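Local coordinates for beta-agarase B (Zobellia galactanivorans, PDB 4ATF), which hydrolyses the beta-1,4 linkages of agarose at random positions along the chain, with retention of anomeric configuration, at residues A125-L130 and I258-D263; D143-D148 and Q264-S269. The protein carries 1 engineered substitution. All coordinates share one frame; numbering follows the deposited sequence.

Interaction 1: residues A125-L130 and I258-D263; sequences ASDVWL and IINTED. With GAL (beta-D-galactopyranose), chain E.
W129 lies sandwiched between I258 of the neighbouring strand and the bound galactose, within the antiparallel sheet that lines the substrate cleft of the GH16 beta-jelly roll. The sugar spreads over one face of the indole, its C5 3.7 Å above the ring plane and over the ring centre. Against the opposite face, I258 makes a CH-pi contact: CB stands 3.9 Å from the centroid of the five-membered ring, 17° off its normal. The indole reaches this place because CG sits between the backbone N and the carbonyl carbon (chi1 53°). Further along the same face of the sheet, E262 sends an extended chain to the sugar, and the galactose O4 hydroxyl donates a hydrogen bond to OE1 at 2.6 Å. The carboxylate plane is turned about at right angles to the indole. D127, between them, brings OD2 to 4.0 Å from E262 OE2, so that two like-charged carboxylates lie close together beside the sugar.

Behind this first shell, the backbones of A125, D127 and W129 pair with those of E262, N260 and I258, each through two hydrogen bonds. On the reverse face, V128 and I259 meet at their CG2 methyls, and I259 continues against F294 and V296 of strand 293-306. At the W129 end, I258 N donates to W129 O over 2.7 Å, with a nearly straight N-H...O angle of 169°.

Interaction 2: residues D143-D148 and Q264-S269; sequences DAYGAD and QTWRSS. Engineered in segment 143-148: D143 (natural residue Glu).
Y145 carries the contact, its ring met by R267, W266 and Q264 where the short helix 265-268 comes up to strand 137-145. R267 packs tightly, its CD 3.3 Å from Y145 CD2. From there the arginine chain bends at chi3 (108°), which brings the guanidinium alongside the CB end of the tyrosine. The two planes are inclined by 37°, and Y145 CD2 stands 3.1 Å above one face of the guanidinium, displaced from its centre, so this is a slanted overlap and not a parallel stack. The guanidinium is further fixed by a hydrogen bond from NH2 to the backbone O of T123 and by a cation-pi contact with F160.

Q264 occupies the N-cap position of the helix, and its backbone O accepts from both R267 N and S268 N. Its side chain extends to the hydroxyl end of Y145, with the amide at the ring edge and its plane steeply turned from the ring. Strand and helix thus build part of the agarose-binding cleft of the GH16 fold, to which Y145, Q264 and W266 all contribute. At the buried, cleft end, the engineered D143, at the site of the probable proton donor, barely touches the Q264 amide group, while its OD2 is hydrogen-bonded to H165 ND1.

Toward the solvent side the contact becomes looser. W266, partly exposed, points an edge at the face of Y145 in an offset edge-to-face pair, with the planes at 85° and the centroids 5.7 Å apart; its CZ2 approaches Y145 CZ to 3.9 Å. R267 CG lies over one face of the indole, 3.8 Å above its plane.

Overall arrangement
Interaction 1 lies near the centre of the chain and interaction 2 farther out along the cleft, their centres about 11 Å apart. They share a framework: strands 125-132 and 137-145 are neighbours in the sheet, joined by a probable hydrogen bond from S126 N to A144 O, and strand 255-262 leads into helix 265-268. A125 packs its CB against both Y145 and Q264, and D263 OD1 probably bonds to S268 OG, bridging the two sites. A regular backbone ladder dominates interaction 1, whereas interaction 2 relies on side chains alone, mostly aromatic and guanidinium surfaces. Interaction 1 is wholly buried; interaction 2 is buried apart from the partly exposed W266.

Interaction 1: residues A125-L130 and I258-D263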
loop_
_atom_site.group_PDB
_atom_site.type_symbol
_atom_site.label_atom_id
_atom_site.label_comp_id
_atom_site.label_asym_id
_atom_site.label_seq_id
_atom_site.Cartn_x
_atom_site.Cartn_y
_atom_site.Cartn_z
ATOM N N ALA A 125 -1.836 -7.224 6.868
ATOM C CA ALA A 125 -1.337 -5.933 6.336
ATOM C C ALA A 125 -2.454 -5.004 5.911
ATOM O O ALA A 125 -3.451 -5.484 5.356
ATOM C CB ALA A 125 -0.335 -6.155 5.115
ATOM N N SER A 126 -2.301 -3.705 6.185
ATOM C CA SER A 126 -3.158 -2.609 5.669
ATOM C C SER A 126 -2.344 -1.865 4.629
ATOM O O SER A 126 -1.294 -1.336 4.970
ATOM C CB SER A 126 -3.480 -1.649 6.818
ATOM O OG SER A 126 -4.205 -2.303 7.850
ATOM N N ASP A 127 -2.753 -1.882 3.354
ATOM C CA ASP A 127 -1.879 -1.443 2.246
ATOM C C ASP A 127 -2.521 -0.372 1.367
ATOM O O ASP A 127 -3.696 -0.523 0.953
ATOM C CB ASP A 127 -1.606 -2.647 1.323
ATOM C CG ASP A 127 -0.853 -3.761 2.026
ATOM O OD1 ASP A 127 0.097 -3.425 2.755
ATOM O OD2 ASP A 127 -1.230 -4.976 1.853
ATOM N N VAL A 128 -1.724 0.642 0.989
ATOM C CA VAL A 128 -2.029 1.534 -0.120
ATOM C C VAL A 128 -0.734 1.576 -0.920
ATOM O O VAL A 128 0.321 1.975 -0.396
ATOM C CB VAL A 128 -2.346 2.980 0.379
ATOM C CG1 VAL A 128 -2.569 3.957 -0.795
ATOM C CG2 VAL A 128 -3.589 2.967 1.305
ATOM N N TRP A 129 -0.794 1.210 -2.202
ATOM C CA TRP A 129 0.430 1.054 -2.993
ATOM C C TRP A 129 0.224 1.332 -4.477
ATOM O O TRP A 129 -0.964 1.468 -4.935
ATOM C CB TRP A 129 1.075 -0.324 -2.701
ATOM C CG TRP A 129 0.229 -1.540 -2.846
ATOM C CD1 TRP A 129 -0.966 -1.841 -2.197
ATOM C CD2 TRP A 129 0.522 -2.657 -3.692
ATOM N NE1 TRP A 129 -1.401 -3.093 -2.594
ATOM C CE2 TRP A 129 -0.499 -3.618 -3.500
ATOM C CE3 TRP A 129 1.606 -2.957 -4.573
ATOM C CZ2 TRP A 129 -0.513 -4.849 -4.185
ATOM C CZ3 TRP A 129 1.612 -4.204 -5.240
ATOM C CH2 TRP A 129 0.539 -5.140 -5.040
ATOM N N LEU A 130 1.334 1.438 -5.241
ATOM C CA LEU A 130 1.300 1.727 -6.698
ATOM C C LEU A 130 2.017 0.578 -7.379
ATOM O O LEU A 130 3.083 0.119 -6.869
ATOM C CB LEU A 130 2.081 3.015 -7.045
ATOM C CG LEU A 130 1.616 4.236 -6.224
ATOM C CD1 LEU A 130 2.531 5.440 -6.627
ATOM C CD2 LEU A 130 0.111 4.561 -6.440
ATOM N N ILE A 258 -3.431 0.772 -5.791
ATOM C CA ILE A 258 -4.099 -0.446 -5.249
ATOM C C ILE A 258 -4.301 -0.186 -3.734
ATOM O O ILE A 258 -3.385 0.336 -3.073
ATOM C CB ILE A 258 -3.212 -1.717 -5.479
ATOM C CG1 ILE A 258 -2.883 -1.855 -6.998
ATOM C CG2 ILE A 258 -3.831 -2.969 -4.838
ATOM C CD1 ILE A 258 -2.065 -3.117 -7.357
ATOM N N ILE A 259 -5.513 -0.508 -3.212
ATOM C CA ILE A 259 -5.794 -0.435 -1.771
ATOM C C ILE A 259 -6.282 -1.833 -1.363
ATOM O O ILE A 259 -7.252 -2.322 -1.947
ATOM C CB ILE A 259 -6.874 0.658 -1.472
ATOM C CG1 ILE A 259 -6.392 2.009 -2.026
ATOM C CG2 ILE A 259 -7.184 0.668 0.087
ATOM C CD1 ILE A 259 -7.353 3.212 -1.790
ATOM N N ASN A 260 -5.675 -2.470 -0.355
ATOM C CA ASN A 260 -6.078 -3.800 0.021
ATOM C C ASN A 260 -5.647 -4.127 1.413
ATOM O O ASN A 260 -5.052 -3.287 2.114
ATOM C CB ASN A 260 -5.591 -4.886 -1.019
ATOM C CG ASN A 260 -4.074 -5.209 -0.929
ATOM O OD1 ASN A 260 -3.460 -5.094 0.111
ATOM N ND2 ASN A 260 -3.492 -5.664 -2.041
ATOM N N THR A 261 -6.013 -5.341 1.847
ATOM C CA THR A 261 -5.358 -5.981 2.998
ATOM C C THR A 261 -4.801 -7.286 2.481
ATOM O O THR A 261 -5.280 -7.773 1.421
ATOM C CB THR A 261 -6.287 -6.160 4.249
ATOM O OG1 THR A 261 -7.339 -7.098 3.956
ATOM C CG2 THR A 261 -6.936 -4.787 4.628
ATOM N N GLU A 262 -3.839 -7.878 3.220
ATOM C CA GLU A 262 -3.125 -9.109 2.749
ATOM C C GLU A 262 -2.661 -9.919 3.935
ATOM O O GLU A 262 -2.179 -9.354 4.933
ATOM C CB GLU A 262 -1.826 -8.835 1.912
ATOM C CG GLU A 262 -2.043 -8.271 0.548
ATOM C CD GLU A 262 -0.718 -7.945 -0.231
ATOM O OE1 GLU A 262 0.387 -8.219 0.259
ATOM O OE2 GLU A 262 -0.784 -7.314 -1.309
ATOM N N ASP A 263 -2.747 -11.239 3.819
ATOM C CA ASP A 263 -1.928 -12.089 4.662
ATOM C C ASP A 263 -0.663 -12.436 3.834
ATOM O O ASP A 263 -0.793 -12.973 2.743
ATOM C CB ASP A 263 -2.684 -13.393 4.996
ATOM C CG ASP A 263 -1.810 -14.373 5.737
ATOM O OD1 ASP A 263 -1.141 -15.218 5.053
ATOM O OD2 ASP A 263 -1.839 -14.330 7.005
HETATM C C1 GAL E . 4.650 -4.916 -1.290
HETATM C C2 GAL E . 4.780 -6.227 -2.051
HETATM C C3 GAL E . 3.610 -6.597 -2.968
HETATM C C4 GAL E . 2.345 -6.563 -2.088
HETATM C C5 GAL E . 2.281 -5.202 -1.336
HETATM C C6 GAL E . 0.995 -5.010 -0.511
HETATM O O2 GAL E . 5.897 -6.036 -2.870
HETATM O O3 GAL E . 3.920 -7.923 -3.432
HETATM O O4 GAL E . 2.460 -7.599 -1.148
HETATM O O5 GAL E . 3.439 -4.882 -0.553
HETATM O O6 GAL E . 1.103 -3.687 0.019
#

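Interaction 2: residues D143-D148 and Q264-S269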
loop_
_atom_site.group_PDB
_atom_site.type_symbol
_atom_site.label_atom_id
_atom_site.label_comp_id
_atom_site.label_asym_id
_atom_site.label_seq_id
_atom_site.Cartn_x
_atom_site.Cartn_y
_atom_site.Cartn_z
ATOM N N ASP A 143 2.156 0.552 4.325
ATOM C CA ASP A 143 2.220 -0.906 4.438
ATOM C C ASP A 143 2.474 -1.140 5.933
ATOM O O ASP A 143 3.572 -0.827 6.470
ATOM C CB ASP A 143 3.343 -1.500 3.533
ATOM C CG ASP A 143 3.654 -3.010 3.864
ATOM O OD1 ASP A 143 2.803 -3.853 4.146
ATOM O OD2 ASP A 143 4.802 -3.400 3.790
ATOM N N ALA A 144 1.436 -1.565 6.653
ATOM C CA ALA A 144 1.521 -1.621 8.144
ATOM C C ALA A 144 0.754 -2.799 8.680
ATOM O O ALA A 144 -0.306 -3.133 8.140
ATOM C CB ALA A 144 0.943 -0.259 8.786
ATOM N N TYR A 145 1.272 -3.380 9.764
ATOM C CA TYR A 145 0.702 -4.551 10.462
ATOM C C TYR A 145 0.301 -3.983 11.820
ATOM O O TYR A 145 1.127 -3.886 12.729
ATOM C CB TYR A 145 1.777 -5.676 10.588
ATOM C CG TYR A 145 2.370 -6.001 9.231
ATOM C CD1 TYR A 145 3.464 -5.276 8.740
ATOM C CD2 TYR A 145 1.798 -6.975 8.370
ATOM C CE1 TYR A 145 4.008 -5.519 7.475
ATOM C CE2 TYR A 145 2.386 -7.230 7.064
ATOM C CZ TYR A 145 3.473 -6.498 6.650
ATOM O OH TYR A 145 4.064 -6.675 5.385
ATOM N N GLY A 146 -0.956 -3.567 11.987
ATOM C CA GLY A 146 -1.301 -2.748 13.157
ATOM C C GLY A 146 -1.610 -3.374 14.521
ATOM O O GLY A 146 -1.751 -2.623 15.497
ATOM N N ALA A 147 -1.753 -4.705 14.615
ATOM C CA ALA A 147 -2.320 -5.323 15.850
ATOM C C ALA A 147 -1.562 -4.947 17.133
ATOM O O ALA A 147 -0.301 -4.944 17.138
ATOM C CB ALA A 147 -2.360 -6.870 15.754
ATOM N N ASP A 148 -2.305 -4.694 18.217
ATOM C CA ASP A 148 -1.642 -4.576 19.542
ATOM C C ASP A 148 -1.058 -5.933 20.002
ATOM O O ASP A 148 -0.022 -5.972 20.693
ATOM C CB ASP A 148 -2.666 -4.142 20.589
ATOM C CG ASP A 148 -3.181 -2.682 20.328
ATOM O OD1 ASP A 148 -2.382 -1.836 19.788
ATOM O OD2 ASP A 148 -4.352 -2.385 20.697
ATOM N N GLN A 264 0.540 -12.173 4.341
ATOM C CA GLN A 264 1.733 -12.508 3.575
ATOM C C GLN A 264 2.420 -13.818 4.095
ATOM O O GLN A 264 2.383 -14.121 5.286
ATOM C CB GLN A 264 2.664 -11.307 3.642
ATOM C CG GLN A 264 2.032 -10.206 2.844
ATOM C CD GLN A 264 2.400 -8.814 3.247
ATOM O OE1 GLN A 264 1.921 -7.803 2.638
ATOM N NE2 GLN A 264 3.273 -8.696 4.207
ATOM N N THR A 265 3.026 -14.579 3.162
ATOM C CA THR A 265 3.692 -15.851 3.514
ATOM C C THR A 265 4.788 -15.716 4.602
ATOM O O THR A 265 4.920 -16.553 5.503
ATOM C CB THR A 265 4.294 -16.567 2.268
ATOM O OG1 THR A 265 3.256 -16.717 1.304
ATOM C CG2 THR A 265 4.809 -18.004 2.657
ATOM N N TRP A 266 5.565 -14.648 4.564
ATOM C CA TRP A 266 6.645 -14.543 5.571
ATOM C C TRP A 266 6.087 -14.406 7.022
ATOM O O TRP A 266 6.844 -14.607 7.995
ATOM C CB TRP A 266 7.599 -13.374 5.238
ATOM C CG TRP A 266 7.055 -11.955 5.411
ATOM C CD1 TRP A 266 6.281 -11.265 4.535
ATOM C CD2 TRP A 266 7.252 -11.074 6.540
ATOM N NE1 TRP A 266 5.955 -9.986 5.046
ATOM C CE2 TRP A 266 6.564 -9.843 6.256
ATOM C CE3 TRP A 266 7.954 -11.188 7.742
ATOM C CZ2 TRP A 266 6.567 -8.761 7.111
ATOM C CZ3 TRP A 266 7.951 -10.083 8.631
ATOM C CH2 TRP A 266 7.253 -8.882 8.306
ATOM N N ARG A 267 4.779 -14.066 7.121
ATOM C CA ARG A 267 4.062 -13.854 8.408
ATOM C C ARG A 267 3.291 -15.112 8.769
ATOM O O ARG A 267 3.426 -15.579 9.892
ATOM C CB ARG A 267 3.055 -12.655 8.366
ATOM C CG ARG A 267 3.545 -11.203 8.044
ATOM C CD ARG A 267 2.387 -10.200 8.535
ATOM N NE ARG A 267 3.118 -9.770 9.586
ATOM C CZ ARG A 267 2.869 -9.351 10.788
ATOM N NH1 ARG A 267 4.030 -9.073 11.319
ATOM N NH2 ARG A 267 1.689 -9.130 11.431
ATOM N N SER A 268 2.469 -15.651 7.861
ATOM C CA SER A 268 1.686 -16.914 8.174
ATOM C C SER A 268 2.445 -18.232 8.067
ATOM O O SER A 268 2.058 -19.229 8.696
ATOM C CB SER A 268 0.390 -16.984 7.335
ATOM O OG SER A 268 0.684 -16.969 5.937
ATOM N N SER A 269 3.516 -18.265 7.275
ATOM C CA SER A 269 4.373 -19.480 7.192
ATOM C C SER A 269 5.819 -19.041 7.309
ATOM O O SER A 269 6.538 -19.143 6.315
ATOM C CB SER A 269 4.264 -20.151 5.817
ATOM O OG SER A 269 2.986 -20.699 5.663
#